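Local coordinates for conserved hypothetical protein (Sulfolobus solfataricus, PDB 2FNA) that binds ADP and magnesium in the nucleotide pocket of an archaeal AAA+ ATPase and probably hydrolyses ATP there, at residues 64-67 and 68-71; 276-279 and 280-284. All coordinates share one frame; numbering follows the deposited sequence.

Interaction 1. Residues 64-67 and 68-71; sequences RKFE and ERNY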
# COMPACT_ATOMS: atom_id res chain seq x y z
N ARG A 64 -1.30 7.57 -0.19
CA ARG A 64 -2.63 7.21 0.26
C ARG A 64 -3.52 8.43 0.36
O ARG A 64 -4.72 8.32 0.22
CB ARG A 64 -2.61 6.58 1.67
CG ARG A 64 -2.88 5.08 1.73
CD ARG A 64 -3.92 4.70 2.83
NE ARG A 64 -3.83 5.52 4.05
N LYS A 65 -2.96 9.60 0.66
CA LYS A 65 -3.78 10.80 0.66
C LYS A 65 -4.42 11.16 -0.69
O LYS A 65 -5.22 12.09 -0.74
CB LYS A 65 -2.99 12.00 1.19
CG LYS A 65 -1.81 12.43 0.37
CD LYS A 65 -1.05 13.52 1.13
CE LYS A 65 -0.14 12.95 2.21
NZ LYS A 65 0.08 13.92 3.31
N PHE A 66 -4.04 10.47 -1.77
CA PHE A 66 -4.66 10.68 -3.06
C PHE A 66 -5.64 9.58 -3.43
O PHE A 66 -6.18 9.62 -4.52
CB PHE A 66 -3.57 10.79 -4.14
CG PHE A 66 -2.65 11.95 -3.93
CD1 PHE A 66 -3.13 13.24 -4.04
CD2 PHE A 66 -1.32 11.76 -3.58
CE1 PHE A 66 -2.30 14.35 -3.82
CE2 PHE A 66 -0.48 12.86 -3.39
CZ PHE A 66 -1.00 14.17 -3.51
N GLU A 67 -5.88 8.62 -2.53
CA GLU A 67 -6.66 7.43 -2.89
C GLU A 67 -8.10 7.74 -3.29
O GLU A 67 -8.68 7.02 -4.10
CB GLU A 67 -6.62 6.36 -1.79
CG GLU A 67 -7.42 6.73 -0.54
CD GLU A 67 -7.07 5.86 0.68
OE1 GLU A 67 -6.68 4.68 0.48
OE2 GLU A 67 -7.21 6.38 1.82
N GLU A 68 -8.66 8.82 -2.75
CA GLU A 68 -10.05 9.23 -3.06
C GLU A 68 -10.20 10.05 -4.34
O GLU A 68 -11.32 10.31 -4.76
CB GLU A 68 -10.65 10.00 -1.90
CG GLU A 68 -10.78 9.15 -0.65
CD GLU A 68 -11.29 9.94 0.56
OE1 GLU A 68 -11.74 11.09 0.38
OE2 GLU A 68 -11.24 9.39 1.68
N ARG A 69 -9.09 10.40 -4.97
CA ARG A 69 -9.09 11.12 -6.25
C ARG A 69 -8.87 10.20 -7.43
O ARG A 69 -8.26 9.15 -7.30
CB ARG A 69 -7.97 12.14 -6.29
CG ARG A 69 -8.00 13.15 -5.18
CD ARG A 69 -6.80 14.05 -5.31
NE ARG A 69 -6.54 14.72 -4.04
CZ ARG A 69 -5.68 15.72 -3.88
NH1 ARG A 69 -5.01 16.18 -4.91
NH2 ARG A 69 -5.50 16.25 -2.67
N ASN A 70 -9.33 10.65 -8.59
CA ASN A 70 -9.14 9.93 -9.85
C ASN A 70 -7.95 10.48 -10.64
O ASN A 70 -7.50 9.87 -11.63
CB ASN A 70 -10.41 10.09 -10.70
CG ASN A 70 -10.56 8.99 -11.74
OD1 ASN A 70 -10.21 7.83 -11.49
ND2 ASN A 70 -11.08 9.35 -12.91
N TYR A 71 -7.47 11.64 -10.22
CA TYR A 71 -6.44 12.36 -10.92
C TYR A 71 -5.61 13.09 -9.88
O TYR A 71 -6.16 13.56 -8.90
CB TYR A 71 -7.08 13.34 -11.93
CG TYR A 71 -6.07 14.12 -12.72
CD1 TYR A 71 -5.47 13.57 -13.84
CD2 TYR A 71 -5.70 15.42 -12.34
CE1 TYR A 71 -4.52 14.27 -14.56
CE2 TYR A 71 -4.74 16.12 -13.06
CZ TYR A 71 -4.16 15.53 -14.18
OH TYR A 71 -3.25 16.19 -14.93
O HOH W 1 -7.71 10.95 -0.80
O HOH W 2 -10.36 6.71 1.34
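Arg69 sets one face of its guanidinium against the rim of the Phe66 ring: CD1 of Phe66 lies over the centre of the group, 3.5 Å above its plane, and the two planes stand at 90°. For the ring the contact is at its edge, where Arg69 NH1 comes to 3.4 Å from Phe66 CE1 and Arg69 CD also lies in the ring plane. One face of Phe66 is covered near its rim by CG of Lys65. The arginine reaches the ring because its chain runs extended from CG to NE, and a salt bridge from NH1 to Asp76 holds its far end. The backbone closes a turn through the hydrogen bond from Arg69 N to Phe66 O, 3.0 Å. Water 1 bridges the residue just before the turn to one inside it, giving a hydrogen to Lys65 O at 2.7 Å and accepting one from Glu68 N at 3.0 Å. The carboxylates of Glu67 and Glu68 lie with planes only 11° apart and their OE2 atoms 5.0 Å from each other. Water 2 donates to Glu68 OE2 and, weakly, to Glu67 OE2, which should ease the repulsion between the like charges; Lys276 pairs with Glu68 as well. Lys151 adds hydrogen bonds to the carbonyls of Phe66 and Arg69. Phe66 to Arg69 form a type I beta turn that starts on the last residue of a 3-10 segment, in the loop joining strand 58-62, at the edge of the parallel sheet of the P-loop ATPase domain, to helix 74-91.

Interaction 2. Residues 276-279 and 280-284; sequences KEFE and NFLHG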
# COMPACT_ATOMS: atom_id res chain seq x y z
N LYS A 276 -16.04 1.75 1.94
CA LYS A 276 -15.54 3.06 1.56
C LYS A 276 -14.41 2.91 0.52
O LYS A 276 -14.34 3.67 -0.45
CB LYS A 276 -15.02 3.81 2.78
CG LYS A 276 -14.76 5.29 2.49
CD LYS A 276 -13.78 5.88 3.45
CE LYS A 276 -13.74 7.38 3.31
NZ LYS A 276 -13.79 7.81 1.87
N GLU A 277 -13.54 1.94 0.75
CA GLU A 277 -12.48 1.60 -0.20
C GLU A 277 -13.05 1.08 -1.53
O GLU A 277 -12.47 1.28 -2.60
CB GLU A 277 -11.55 0.57 0.43
CG GLU A 277 -10.68 1.19 1.53
CD GLU A 277 -9.87 0.20 2.31
OE1 GLU A 277 -10.08 -1.03 2.17
OE2 GLU A 277 -9.02 0.65 3.10
N PHE A 278 -14.18 0.39 -1.48
CA PHE A 278 -14.79 -0.00 -2.73
C PHE A 278 -15.32 1.21 -3.48
O PHE A 278 -15.29 1.24 -4.70
CB PHE A 278 -15.90 -1.01 -2.52
CG PHE A 278 -16.19 -1.83 -3.74
CD1 PHE A 278 -15.20 -2.64 -4.28
CD2 PHE A 278 -17.43 -1.80 -4.35
CE1 PHE A 278 -15.44 -3.41 -5.38
CE2 PHE A 278 -17.67 -2.57 -5.46
CZ PHE A 278 -16.65 -3.39 -5.97
N GLU A 279 -15.80 2.22 -2.76
CA GLU A 279 -16.25 3.48 -3.38
C GLU A 279 -15.08 4.18 -4.06
O GLU A 279 -15.26 4.70 -5.14
CB GLU A 279 -16.89 4.42 -2.37
CG GLU A 279 -18.25 3.99 -1.92
CD GLU A 279 -19.19 3.82 -3.09
OE1 GLU A 279 -19.32 4.78 -3.87
OE2 GLU A 279 -19.74 2.70 -3.25
N ASN A 280 -13.91 4.19 -3.43
CA ASN A 280 -12.69 4.66 -4.10
C ASN A 280 -12.40 3.90 -5.39
O ASN A 280 -12.06 4.50 -6.40
CB ASN A 280 -11.46 4.57 -3.21
CG ASN A 280 -11.53 5.46 -2.02
OD1 ASN A 280 -12.31 6.40 -1.98
ND2 ASN A 280 -10.68 5.20 -1.05
N PHE A 281 -12.51 2.57 -5.34
CA PHE A 281 -12.40 1.76 -6.54
C PHE A 281 -13.41 2.14 -7.63
O PHE A 281 -13.07 2.13 -8.79
CB PHE A 281 -12.53 0.26 -6.22
CG PHE A 281 -12.55 -0.63 -7.45
CD1 PHE A 281 -11.37 -1.00 -8.09
CD2 PHE A 281 -13.76 -1.08 -7.98
CE1 PHE A 281 -11.39 -1.80 -9.23
CE2 PHE A 281 -13.78 -1.86 -9.11
CZ PHE A 281 -12.61 -2.23 -9.74
N LEU A 282 -14.64 2.45 -7.25
CA LEU A 282 -15.71 2.70 -8.22
C LEU A 282 -15.69 4.14 -8.79
O LEU A 282 -16.47 4.47 -9.69
CB LEU A 282 -17.09 2.45 -7.58
CG LEU A 282 -17.42 1.01 -7.18
CD1 LEU A 282 -18.72 0.98 -6.41
CD2 LEU A 282 -17.47 0.10 -8.40
N HIS A 283 -14.82 4.97 -8.22
CA HIS A 283 -14.60 6.32 -8.67
C HIS A 283 -14.02 6.23 -10.07
O HIS A 283 -13.01 5.54 -10.30
CB HIS A 283 -13.63 7.02 -7.71
CG HIS A 283 -13.55 8.50 -7.90
ND1 HIS A 283 -12.59 9.28 -7.28
CD2 HIS A 283 -14.30 9.36 -8.63
CE1 HIS A 283 -12.77 10.55 -7.60
NE2 HIS A 283 -13.79 10.62 -8.43
N GLY A 284 -14.68 6.88 -11.02
CA GLY A 284 -14.32 6.79 -12.43
C GLY A 284 -14.88 5.58 -13.19
O GLY A 284 -14.60 5.42 -14.38
O HOH W 3 -14.58 7.08 -0.48
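Asn280 and Phe281 take regular i to i-4 helix bonds from their amides to Lys276 O and Glu277 O, at N-H...O angles of 159° and 164°. The pattern loosens at the next residue: Leu282 N still reaches Phe278 O at 2.9 Å, but its second bond, to Glu279 O, is weak, as is that of His283 N to the same oxygen. Phe278 and Phe281 point the same way, side by side, with ring planes 21° apart but slid so far that they barely overlap, centroids 5.5 Å apart; CE1 of Phe278 meets CD2 of Phe281 at 3.9 Å. With CG anti to the backbone N in both, the two rings leave the helix together. Leu282 crosses Phe278 obliquely, its CD1 3.7 Å from Phe278 CD2. Trp337 stacks edge-to-face with both rings. On another flank, water 3 accepts from Lys276 NZ at 2.6 Å and donates to Asn280 OD1, while Lys276 also forms a salt bridge to Glu68. Glu279 is salt-bridged to Arg289 and Glu277 to Arg40. This is the amphipathic C-terminal turn of helix 259-282, its aromatic side packed against the C-terminal helical region, where a winged helix-turn-helix domain is predicted.

Overall arrangement
Both interactions are local, and they meet: Lys276 NZ of interaction 2 forms a salt bridge with Glu68 OE2 of interaction 1, at 3.0 Å, while Asn280 and His283 pack against the same turn. Interaction 1 is a surface contact in a loop of the ATPase domain, built from a cationic group on a ring edge, bridging waters and two neighbouring acids that share a water. Interaction 2 is partly buried, combining helix backbone bonds, weaker toward the end, with an apolar, largely aromatic flank. The centres of interactions 1 and 2 are about 10 Å apart. The side chains of Glu67 and Glu277 each lie about 8 to 9 Å from the bound ADP and magnesium, so the junction between loop 64-71 and helix 259-282 lies close to the nucleotide site.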